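PDB 6KXD: ketosynthase from Streptomyces sp. MSC090213JE08, which probably serves as the chain length factor of a ketosynthase pair that extends the ishigamide polyketide chain in a highly reducing type II polyketide synthase. Local coordinates for residues B[25-30]-B[333-338]; B[45-50]-B[322-327]; B[289-294]-B[317-322]; B[355-360]-B[367-372]. All coordinates share one frame; numbering follows the deposited sequence.

Overall arrangement
Interactions 1 and 4 are buried and lie on helix 332-344 or near it: strand 20-29 packs against it in interaction 1, while the hairpin of interaction 4 turns one face to the same helix. Interaction 1 is central, about 6 Å between its centre and that of the chain; the other three lie at about 13 to 15 Å. Interactions 2 and 3 are only partly buried and share Met322 in the loop leading to that helix. Interaction 1 is apolar contact plus one ring edge on a carbonyl oxygen, interaction 4 a full backbone ladder, and interactions 2 and 3 each include a bridging water. Gln336 joins interactions 1, 3 and 4 by hydrogen bonds to Val291 O and Cys358 O.

Interaction 1: B[25-30]-B[333-338]; sequences WSAVSP and ASFQIA
Phe335 reaches from the helix to the end of strand 25-29, where its ring meets Val28, Ser29 and Pro30. Its CG stands anti to the carbonyl carbon (chi1 -74°), and CB and CG serve as the stalk. One step further, CD2 packs on Leu325. The outer atoms of the ring do the touching: CE1 is 4.4 Å from Ala27 CB, CE2 is 4.1 Å from Pro30 CD, and Pro30 and the ring meet tip to tip. At the far end CZ has the closest partners, with Val28 O 3.4 Å from Phe335 CZ and lying near the ring plane at the edge. Ser29 CB comes in obliquely, 3.5 Å from Phe335 CZ, while Ser29 OG is engaged by the backbone N of Tyr31.

Strand and helix axes approach to 9.4 Å at an angle of 123°, and the same helix is in contact with the C-terminal hairpin as well. This is consistent with the thiolase fold, in which helices are sandwiched between two sheets.

At the other end of the contact Trp25 covers Ala338. Its CG sits between the backbone N and the carbonyl carbon, and the benzo part of the indole meets the alanine methyl, with Trp25 CE3 3.7 Å from Ala338 CB. Ala338 O lies over one face of the indole, offset toward its rim. Phe38 of helix 35-44 touches both Phe335 and Ala338.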
# COMPACT_ATOMS: atom_id res chain seq x y z
N TRP B 25 -13.32 -18.19 2.65
CA TRP B 25 -13.64 -16.83 2.33
C TRP B 25 -14.74 -16.32 3.22
O TRP B 25 -15.47 -17.06 3.88
CB TRP B 25 -14.02 -16.69 0.87
CG TRP B 25 -15.23 -17.43 0.44
CD1 TRP B 25 -15.35 -18.76 0.15
CD2 TRP B 25 -16.53 -16.86 0.24
NE1 TRP B 25 -16.62 -19.04 -0.25
CE2 TRP B 25 -17.37 -17.91 -0.20
CE3 TRP B 25 -17.05 -15.57 0.35
CZ2 TRP B 25 -18.72 -17.69 -0.49
CZ3 TRP B 25 -18.38 -15.36 0.08
CH2 TRP B 25 -19.20 -16.42 -0.35
N SER B 26 -14.83 -14.99 3.20
CA SER B 26 -15.77 -14.31 3.94
C SER B 26 -16.10 -13.03 3.20
O SER B 26 -15.31 -12.56 2.38
CB SER B 26 -15.26 -14.02 5.32
OG SER B 26 -16.35 -13.60 6.13
N ALA B 27 -17.26 -12.49 3.52
CA ALA B 27 -17.69 -11.26 2.92
C ALA B 27 -18.70 -10.57 3.83
O ALA B 27 -19.52 -11.18 4.49
CB ALA B 27 -18.31 -11.50 1.57
N VAL B 28 -18.61 -9.25 3.80
CA VAL B 28 -19.59 -8.42 4.35
C VAL B 28 -19.89 -7.49 3.19
O VAL B 28 -18.99 -6.90 2.62
CB VAL B 28 -19.08 -7.62 5.57
CG1 VAL B 28 -20.14 -6.67 6.07
CG2 VAL B 28 -18.59 -8.53 6.68
N SER B 29 -21.14 -7.47 2.78
CA SER B 29 -21.43 -6.93 1.49
C SER B 29 -22.84 -6.36 1.46
O SER B 29 -23.59 -6.47 2.43
CB SER B 29 -21.29 -8.04 0.47
OG SER B 29 -22.45 -8.85 0.52
N PRO B 30 -23.26 -5.72 0.35
CA PRO B 30 -24.63 -5.23 0.26
C PRO B 30 -25.69 -6.34 0.33
O PRO B 30 -26.83 -6.00 0.52
CB PRO B 30 -24.67 -4.50 -1.10
CG PRO B 30 -23.21 -4.13 -1.33
CD PRO B 30 -22.43 -5.31 -0.80
N ALA B 333 -12.79 -6.69 -6.65
CA ALA B 333 -12.22 -7.94 -7.16
C ALA B 333 -12.43 -9.05 -6.14
O ALA B 333 -12.54 -10.18 -6.51
CB ALA B 333 -10.76 -7.82 -7.54
N SER B 334 -12.46 -8.69 -4.85
CA SER B 334 -12.70 -9.69 -3.83
C SER B 334 -14.14 -10.21 -3.93
O SER B 334 -14.38 -11.41 -3.80
CB SER B 334 -12.36 -9.12 -2.46
OG SER B 334 -11.00 -8.81 -2.40
N PHE B 335 -15.09 -9.32 -4.15
CA PHE B 335 -16.48 -9.71 -4.35
C PHE B 335 -16.57 -10.56 -5.62
O PHE B 335 -17.26 -11.56 -5.62
CB PHE B 335 -17.40 -8.53 -4.42
CG PHE B 335 -17.67 -7.85 -3.11
CD1 PHE B 335 -17.30 -8.45 -1.92
CD2 PHE B 335 -18.34 -6.66 -3.08
CE1 PHE B 335 -17.57 -7.83 -0.71
CE2 PHE B 335 -18.59 -6.03 -1.88
CZ PHE B 335 -18.25 -6.64 -0.70
N GLN B 336 -15.72 -10.25 -6.61
CA GLN B 336 -15.77 -11.02 -7.86
C GLN B 336 -15.30 -12.47 -7.65
O GLN B 336 -15.97 -13.41 -8.11
CB GLN B 336 -14.95 -10.33 -8.94
CG GLN B 336 -15.63 -9.06 -9.38
CD GLN B 336 -14.67 -8.20 -10.14
OE1 GLN B 336 -14.32 -7.11 -9.73
NE2 GLN B 336 -14.22 -8.71 -11.26
N ILE B 337 -14.19 -12.63 -6.95
CA ILE B 337 -13.65 -13.89 -6.61
C ILE B 337 -14.66 -14.62 -5.71
O ILE B 337 -14.98 -15.75 -5.95
CB ILE B 337 -12.27 -13.76 -5.97
CG1 ILE B 337 -11.23 -13.25 -6.97
CG2 ILE B 337 -11.88 -15.10 -5.39
CD1 ILE B 337 -9.91 -12.91 -6.36
N ALA B 338 -15.19 -13.95 -4.69
CA ALA B 338 -16.22 -14.54 -3.82
C ALA B 338 -17.46 -14.98 -4.61
O ALA B 338 -18.02 -16.05 -4.30
CB ALA B 338 -16.59 -13.62 -2.71

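Interaction 2: B[45-50]-B[322-327]; sequences GAKTAV and MELLGD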
# COMPACT_ATOMS: atom_id res chain seq x y z
N GLY B 45 -28.88 -13.75 -7.76
CA GLY B 45 -28.73 -12.52 -8.50
C GLY B 45 -29.61 -11.44 -7.93
O GLY B 45 -30.31 -10.73 -8.67
N ALA B 46 -29.60 -11.31 -6.60
CA ALA B 46 -30.47 -10.40 -5.89
C ALA B 46 -29.99 -8.96 -6.08
O ALA B 46 -28.79 -8.72 -6.25
CB ALA B 46 -30.54 -10.77 -4.43
N LYS B 47 -30.93 -8.00 -6.01
CA LYS B 47 -30.64 -6.57 -6.00
C LYS B 47 -30.33 -6.14 -4.57
O LYS B 47 -30.72 -6.83 -3.66
CB LYS B 47 -31.83 -5.76 -6.54
CG LYS B 47 -32.27 -6.17 -7.92
CD LYS B 47 -32.88 -5.05 -8.73
CE LYS B 47 -33.75 -5.56 -9.87
NZ LYS B 47 -33.25 -5.09 -11.18
N THR B 48 -29.63 -5.01 -4.39
CA THR B 48 -29.15 -4.59 -3.07
C THR B 48 -29.36 -3.09 -2.82
O THR B 48 -29.21 -2.62 -1.70
CB THR B 48 -27.68 -4.99 -2.87
OG1 THR B 48 -26.83 -4.20 -3.71
CG2 THR B 48 -27.45 -6.45 -3.15
N ALA B 49 -29.71 -2.35 -3.88
CA ALA B 49 -29.86 -0.93 -3.80
C ALA B 49 -30.98 -0.64 -2.79
O ALA B 49 -31.98 -1.31 -2.77
CB ALA B 49 -30.15 -0.35 -5.16
N VAL B 50 -30.71 0.31 -1.90
CA VAL B 50 -31.70 0.84 -0.97
C VAL B 50 -31.53 2.35 -1.01
O VAL B 50 -30.55 2.86 -1.58
CB VAL B 50 -31.52 0.32 0.47
CG1 VAL B 50 -31.72 -1.19 0.55
CG2 VAL B 50 -30.17 0.74 1.06
N MET B 322 -21.88 -8.09 -11.35
CA MET B 322 -21.41 -7.36 -10.16
C MET B 322 -22.15 -6.03 -10.04
O MET B 322 -22.19 -5.48 -8.96
CB MET B 322 -19.91 -7.08 -10.22
CG MET B 322 -19.06 -8.31 -10.08
SD MET B 322 -19.34 -9.13 -8.49
CE MET B 322 -20.40 -10.50 -8.97
N GLU B 323 -22.77 -5.54 -11.12
CA GLU B 323 -23.62 -4.31 -11.06
C GLU B 323 -24.70 -4.40 -9.98
O GLU B 323 -25.11 -3.41 -9.47
CB GLU B 323 -24.34 -4.05 -12.39
CG GLU B 323 -23.53 -3.23 -13.35
CD GLU B 323 -24.12 -3.18 -14.75
OE1 GLU B 323 -23.44 -2.64 -15.65
OE2 GLU B 323 -25.26 -3.68 -14.93
N LEU B 324 -25.14 -5.59 -9.59
CA LEU B 324 -26.18 -5.73 -8.60
C LEU B 324 -25.72 -5.18 -7.23
O LEU B 324 -26.57 -4.89 -6.39
CB LEU B 324 -26.53 -7.21 -8.48
CG LEU B 324 -27.24 -7.82 -9.70
CD1 LEU B 324 -27.16 -9.34 -9.65
CD2 LEU B 324 -28.69 -7.38 -9.76
N LEU B 325 -24.41 -5.10 -7.01
CA LEU B 325 -23.81 -4.59 -5.74
C LEU B 325 -23.44 -3.11 -5.79
O LEU B 325 -22.91 -2.56 -4.81
CB LEU B 325 -22.54 -5.38 -5.43
CG LEU B 325 -22.73 -6.88 -5.24
CD1 LEU B 325 -21.40 -7.51 -4.85
CD2 LEU B 325 -23.80 -7.16 -4.21
N GLY B 326 -23.70 -2.44 -6.91
CA GLY B 326 -23.14 -1.15 -7.14
C GLY B 326 -21.66 -1.25 -7.41
O GLY B 326 -21.09 -2.36 -7.50
N ASP B 327 -21.04 -0.09 -7.56
CA ASP B 327 -19.63 0.04 -7.71
C ASP B 327 -19.04 -0.10 -6.32
O ASP B 327 -19.21 0.82 -5.52
CB ASP B 327 -19.23 1.38 -8.35
CG ASP B 327 -17.73 1.53 -8.57
OD1 ASP B 327 -16.97 0.59 -8.26
OD2 ASP B 327 -17.31 2.58 -9.06
O HOH W 1 -28.80 -3.40 -6.72
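Lys47 and Leu324 mark the closest passage of the two backbones, their CA atoms 5.2 Å apart, with Thr48 and Leu325 next. Residues 45-50 form an irregular run that starts at the C-terminal end of helix 35-44, where Gly45 takes positive phi (50°) in a Schellman motif. Residues 322-325 form a short 3-10 segment, as the bonds Leu325 N to Met322 O and Gly326 N to Glu323 O indicate.

The polar link is at Leu324 O. Thr48 OG1, set between the backbone N and the carbonyl carbon (chi1 70°), is turned to Leu324 O and donates to it at 2.8 Å, in the carbonyl plane and on a lone pair, with a C=O...donor angle of 141°. A water gives the same oxygen a second bond, 2.7 Å from water 1 to Leu324 O, and in turn accepts from Thr48 N at 3.0 Å. Thr48 thus reaches one carbonyl twice, directly by its hydroxyl and through the water by its amide.

Leu324 buries the largest share of surface, its carbons lying against the carbonyl oxygens of Gly45 and Ala46: CD1 is 3.6 Å from Gly45 O and CB is 3.5 Å from Ala46 O, an oxygen that also accepts from Tyr31 OH. Thr48 CG2 meets Leu325 CD2 at 3.9 Å, the two side chains crossing obliquely. A valine in place of Thr48 would probably leave Leu324 O with the water alone of these two donors, weakening the tie between the loops. Two donors on one carbonyl oxygen would probably restrain its orientation.

Interaction 3: B[289-294]-B[317-322]; sequences AAVPCA and SRVPSM. With ACT (acetate ion), chain E.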
# COMPACT_ATOMS: atom_id res chain seq x y z
N ALA B 289 -16.48 -19.57 -15.87
CA ALA B 289 -17.07 -18.38 -15.27
C ALA B 289 -16.11 -17.22 -15.45
O ALA B 289 -14.90 -17.36 -15.18
CB ALA B 289 -17.38 -18.61 -13.80
N ALA B 290 -16.63 -16.12 -15.99
CA ALA B 290 -15.88 -14.91 -16.16
C ALA B 290 -16.66 -13.77 -15.51
O ALA B 290 -17.82 -13.54 -15.84
CB ALA B 290 -15.65 -14.63 -17.62
N VAL B 291 -15.99 -13.05 -14.61
CA VAL B 291 -16.62 -12.06 -13.78
C VAL B 291 -15.84 -10.76 -13.92
O VAL B 291 -14.80 -10.58 -13.32
CB VAL B 291 -16.73 -12.50 -12.31
CG1 VAL B 291 -17.48 -11.45 -11.54
CG2 VAL B 291 -17.41 -13.85 -12.17
N PRO B 292 -16.35 -9.85 -14.78
CA PRO B 292 -15.80 -8.52 -14.94
C PRO B 292 -16.22 -7.67 -13.74
O PRO B 292 -17.17 -8.03 -13.08
CB PRO B 292 -16.44 -7.99 -16.24
CG PRO B 292 -17.60 -8.89 -16.52
CD PRO B 292 -17.48 -10.14 -15.66
N CYS B 293 -15.58 -6.52 -13.53
CA CYS B 293 -15.92 -5.71 -12.38
C CYS B 293 -17.18 -4.87 -12.65
O CYS B 293 -17.78 -4.34 -11.74
CB CYS B 293 -14.78 -4.81 -11.94
SG CYS B 293 -14.32 -3.55 -13.17
N ALA B 294 -17.50 -4.69 -13.92
CA ALA B 294 -18.74 -3.97 -14.32
C ALA B 294 -18.70 -2.50 -13.85
O ALA B 294 -19.74 -1.95 -13.51
CB ALA B 294 -19.92 -4.71 -13.77
N SER B 317 -22.68 -15.64 -18.34
CA SER B 317 -24.02 -15.85 -17.80
C SER B 317 -23.98 -16.72 -16.56
O SER B 317 -25.01 -17.03 -16.02
CB SER B 317 -24.91 -16.51 -18.81
OG SER B 317 -24.27 -16.56 -20.04
N ARG B 318 -22.81 -17.23 -16.22
CA ARG B 318 -22.68 -18.19 -15.16
C ARG B 318 -22.85 -17.51 -13.79
O ARG B 318 -23.32 -18.10 -12.87
CB ARG B 318 -21.30 -18.85 -15.26
CG ARG B 318 -21.24 -20.19 -14.54
CD ARG B 318 -21.77 -21.30 -15.41
NE ARG B 318 -20.83 -21.53 -16.48
CZ ARG B 318 -21.09 -22.24 -17.57
NH1 ARG B 318 -22.21 -22.94 -17.66
NH2 ARG B 318 -20.21 -22.26 -18.56
N VAL B 319 -22.43 -16.25 -13.68
CA VAL B 319 -22.45 -15.54 -12.44
C VAL B 319 -23.22 -14.26 -12.70
O VAL B 319 -22.93 -13.60 -13.69
CB VAL B 319 -21.02 -15.21 -11.97
CG1 VAL B 319 -21.01 -14.39 -10.69
CG2 VAL B 319 -20.19 -16.46 -11.84
N PRO B 320 -24.14 -13.82 -11.82
CA PRO B 320 -24.82 -12.53 -12.01
C PRO B 320 -23.86 -11.34 -12.06
O PRO B 320 -22.76 -11.39 -11.50
CB PRO B 320 -25.75 -12.47 -10.80
CG PRO B 320 -26.01 -13.94 -10.47
CD PRO B 320 -24.66 -14.59 -10.67
N SER B 321 -24.28 -10.28 -12.74
CA SER B 321 -23.48 -9.06 -12.89
C SER B 321 -23.11 -8.55 -11.49
O SER B 321 -23.94 -8.59 -10.62
CB SER B 321 -24.15 -7.97 -13.66
OG SER B 321 -23.27 -6.84 -13.75
N MET B 322 -21.88 -8.09 -11.35
CA MET B 322 -21.41 -7.36 -10.16
C MET B 322 -22.15 -6.03 -10.04
O MET B 322 -22.19 -5.48 -8.96
CB MET B 322 -19.91 -7.08 -10.22
CG MET B 322 -19.06 -8.31 -10.08
SD MET B 322 -19.34 -9.13 -8.49
CE MET B 322 -20.40 -10.50 -8.97
C ACT E . -21.88 -25.31 -20.74
O ACT E . -22.92 -25.53 -21.38
OXT ACT E . -21.38 -24.16 -20.77
CH3 ACT E . -21.18 -26.40 -19.99
O HOH W 2 -19.86 -8.61 -13.39
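Val291 meets Val319 and Met322 with one methyl each. Its CG2 is 3.8 Å from Val319 CG2 and its CG1 is 3.8 Å from Met322 CG, each pair of side chains crossing at about a right angle. CG1 stands anti to the backbone N (chi1 -176°), which points it toward the methionine. Ala289 CB extends the apolar row, 4.0 Å from Val319 CG2. Met322 CG also comes within 3.6 Å of Pro292 O, an oxygen that water 2 links to the methionine backbone by donating to Pro292 O at 2.8 Å and accepting from Met322 N at 2.9 Å.

Farther out, Arg318 NH2 donates to OXT of an acetate, probably from the crystallisation liquor, at 3.1 Å, and NH1 adds a weak bond. A phosphate ion, probably also from the liquor, forms a salt bridge with Arg318 NH2. Trp288 meets this side chain twice: its O accepts from Arg318 NE and its ring makes a cation-pi contact. Val340 of helix 332-344 also touches Val291.

End to end, residues 289-294 and 318-322 run 24° apart, consistent with a connecting loop that runs alongside the end of strand 287-291 before entering helix 332-344.

Interaction 4: B[355-360]-B[367-372]; sequences ALVCAV and AVAVLR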
# COMPACT_ATOMS: atom_id res chain seq x y z
N ALA B 355 -12.13 -20.24 -13.80
CA ALA B 355 -12.78 -18.99 -13.67
C ALA B 355 -11.75 -17.86 -13.88
O ALA B 355 -10.60 -17.95 -13.57
CB ALA B 355 -13.44 -18.86 -12.32
N LEU B 356 -12.25 -16.78 -14.44
CA LEU B 356 -11.48 -15.60 -14.74
C LEU B 356 -12.19 -14.42 -14.09
O LEU B 356 -13.41 -14.24 -14.29
CB LEU B 356 -11.42 -15.39 -16.25
CG LEU B 356 -10.50 -14.29 -16.76
CD1 LEU B 356 -9.98 -14.63 -18.13
CD2 LEU B 356 -11.25 -12.97 -16.85
N VAL B 357 -11.43 -13.60 -13.36
CA VAL B 357 -11.98 -12.36 -12.79
C VAL B 357 -11.12 -11.22 -13.33
O VAL B 357 -9.95 -11.36 -13.49
CB VAL B 357 -12.02 -12.38 -11.25
CG1 VAL B 357 -12.81 -13.57 -10.76
CG2 VAL B 357 -10.66 -12.34 -10.61
N CYS B 358 -11.76 -10.12 -13.69
CA CYS B 358 -11.08 -9.06 -14.33
C CYS B 358 -11.56 -7.77 -13.66
O CYS B 358 -12.76 -7.64 -13.33
CB CYS B 358 -11.44 -9.02 -15.83
SG CYS B 358 -10.60 -7.65 -16.63
N ALA B 359 -10.66 -6.82 -13.46
CA ALA B 359 -11.07 -5.51 -12.99
C ALA B 359 -10.23 -4.43 -13.67
O ALA B 359 -9.12 -4.68 -14.08
CB ALA B 359 -10.93 -5.39 -11.51
N VAL B 360 -10.86 -3.25 -13.76
CA VAL B 360 -10.26 -2.02 -14.27
C VAL B 360 -10.55 -0.91 -13.27
O VAL B 360 -11.56 -0.87 -12.65
CB VAL B 360 -10.81 -1.67 -15.66
CG1 VAL B 360 -10.48 -2.79 -16.61
CG2 VAL B 360 -12.32 -1.40 -15.66
N ALA B 367 -6.32 -5.68 -14.05
CA ALA B 367 -5.83 -6.95 -13.48
C ALA B 367 -6.82 -8.07 -13.80
O ALA B 367 -8.06 -7.89 -13.87
CB ALA B 367 -5.59 -6.78 -12.01
N VAL B 368 -6.24 -9.28 -13.96
CA VAL B 368 -6.97 -10.42 -14.26
C VAL B 368 -6.43 -11.56 -13.41
O VAL B 368 -5.23 -11.68 -13.28
CB VAL B 368 -6.89 -10.78 -15.75
CG1 VAL B 368 -7.53 -12.12 -16.02
CG2 VAL B 368 -7.51 -9.70 -16.62
N ALA B 369 -7.35 -12.35 -12.83
CA ALA B 369 -6.95 -13.57 -12.18
C ALA B 369 -7.65 -14.76 -12.84
O ALA B 369 -8.87 -14.72 -13.10
CB ALA B 369 -7.21 -13.55 -10.69
N VAL B 370 -6.90 -15.85 -12.95
CA VAL B 370 -7.43 -17.14 -13.45
C VAL B 370 -7.39 -18.15 -12.31
O VAL B 370 -6.35 -18.32 -11.66
CB VAL B 370 -6.65 -17.61 -14.68
CG1 VAL B 370 -7.13 -18.95 -15.19
CG2 VAL B 370 -6.73 -16.58 -15.78
N LEU B 371 -8.55 -18.71 -11.99
CA LEU B 371 -8.68 -19.67 -10.87
C LEU B 371 -9.09 -21.02 -11.45
O LEU B 371 -9.81 -21.07 -12.43
CB LEU B 371 -9.78 -19.23 -9.93
CG LEU B 371 -9.67 -17.79 -9.42
CD1 LEU B 371 -10.88 -17.45 -8.57
CD2 LEU B 371 -8.41 -17.58 -8.63
N ARG B 372 -8.71 -22.09 -10.76
CA ARG B 372 -9.30 -23.38 -11.04
C ARG B 372 -10.15 -23.76 -9.83
O ARG B 372 -9.59 -23.80 -8.70
CB ARG B 372 -8.18 -24.37 -11.31
CG ARG B 372 -8.64 -25.81 -11.15
CD ARG B 372 -8.40 -26.73 -12.31
NE ARG B 372 -7.40 -26.35 -13.29
CZ ARG B 372 -7.60 -26.43 -14.61
NH1 ARG B 372 -8.81 -26.71 -15.09
NH2 ARG B 372 -6.58 -26.22 -15.43
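Ala355 to Ala359 pair with Leu371 to Ala367 as antiparallel strands, their axes 4.7 Å apart and 168° from parallel. Six N-H...O bonds join them in three hydrogen-bonded pairs. Leu371 N to Ala355 O is 2.7 Å, nearly straight at 172°, and Val357 N to Ala369 O is 2.8 Å with the donor in the carbonyl plane. CA-H...O contacts from residues of the non-hydrogen-bonded pairs add to the ladder, such as Leu356 CA to Ala369 O at 3.2 Å.

Leu356, Cys358, Val368 and Val370 point to one face. Leu356 CG, anti to the backbone N (chi1 -172°), lies against Val368, 3.8 Å from its CG1. The other branch of the valine meets sulphur, Val368 CG2 to Cys358 SG 3.7 Å. Replacing Leu356 with an alanine would remove CG and both methyls and is likely to open a gap beside Val368 CG1 and Leu307 of helix 298-310.

On the face that carries Ala355, Val357, Ala359, Ala367, Ala369 and Leu371, small residues predominate, and Val357 CG2 lies 3.7 Å from Ala369 CB. Here Ile337 and Val340 of helix 332-344 pack on the sheet, whereas helices 265-280 and 298-310 cover the first face. The hairpin has strand 287-291 parallel to one side and strand 250-259 antiparallel to the other. Helices on both faces of such a sheet fit the C-terminal half of the layered alpha/beta thiolase fold.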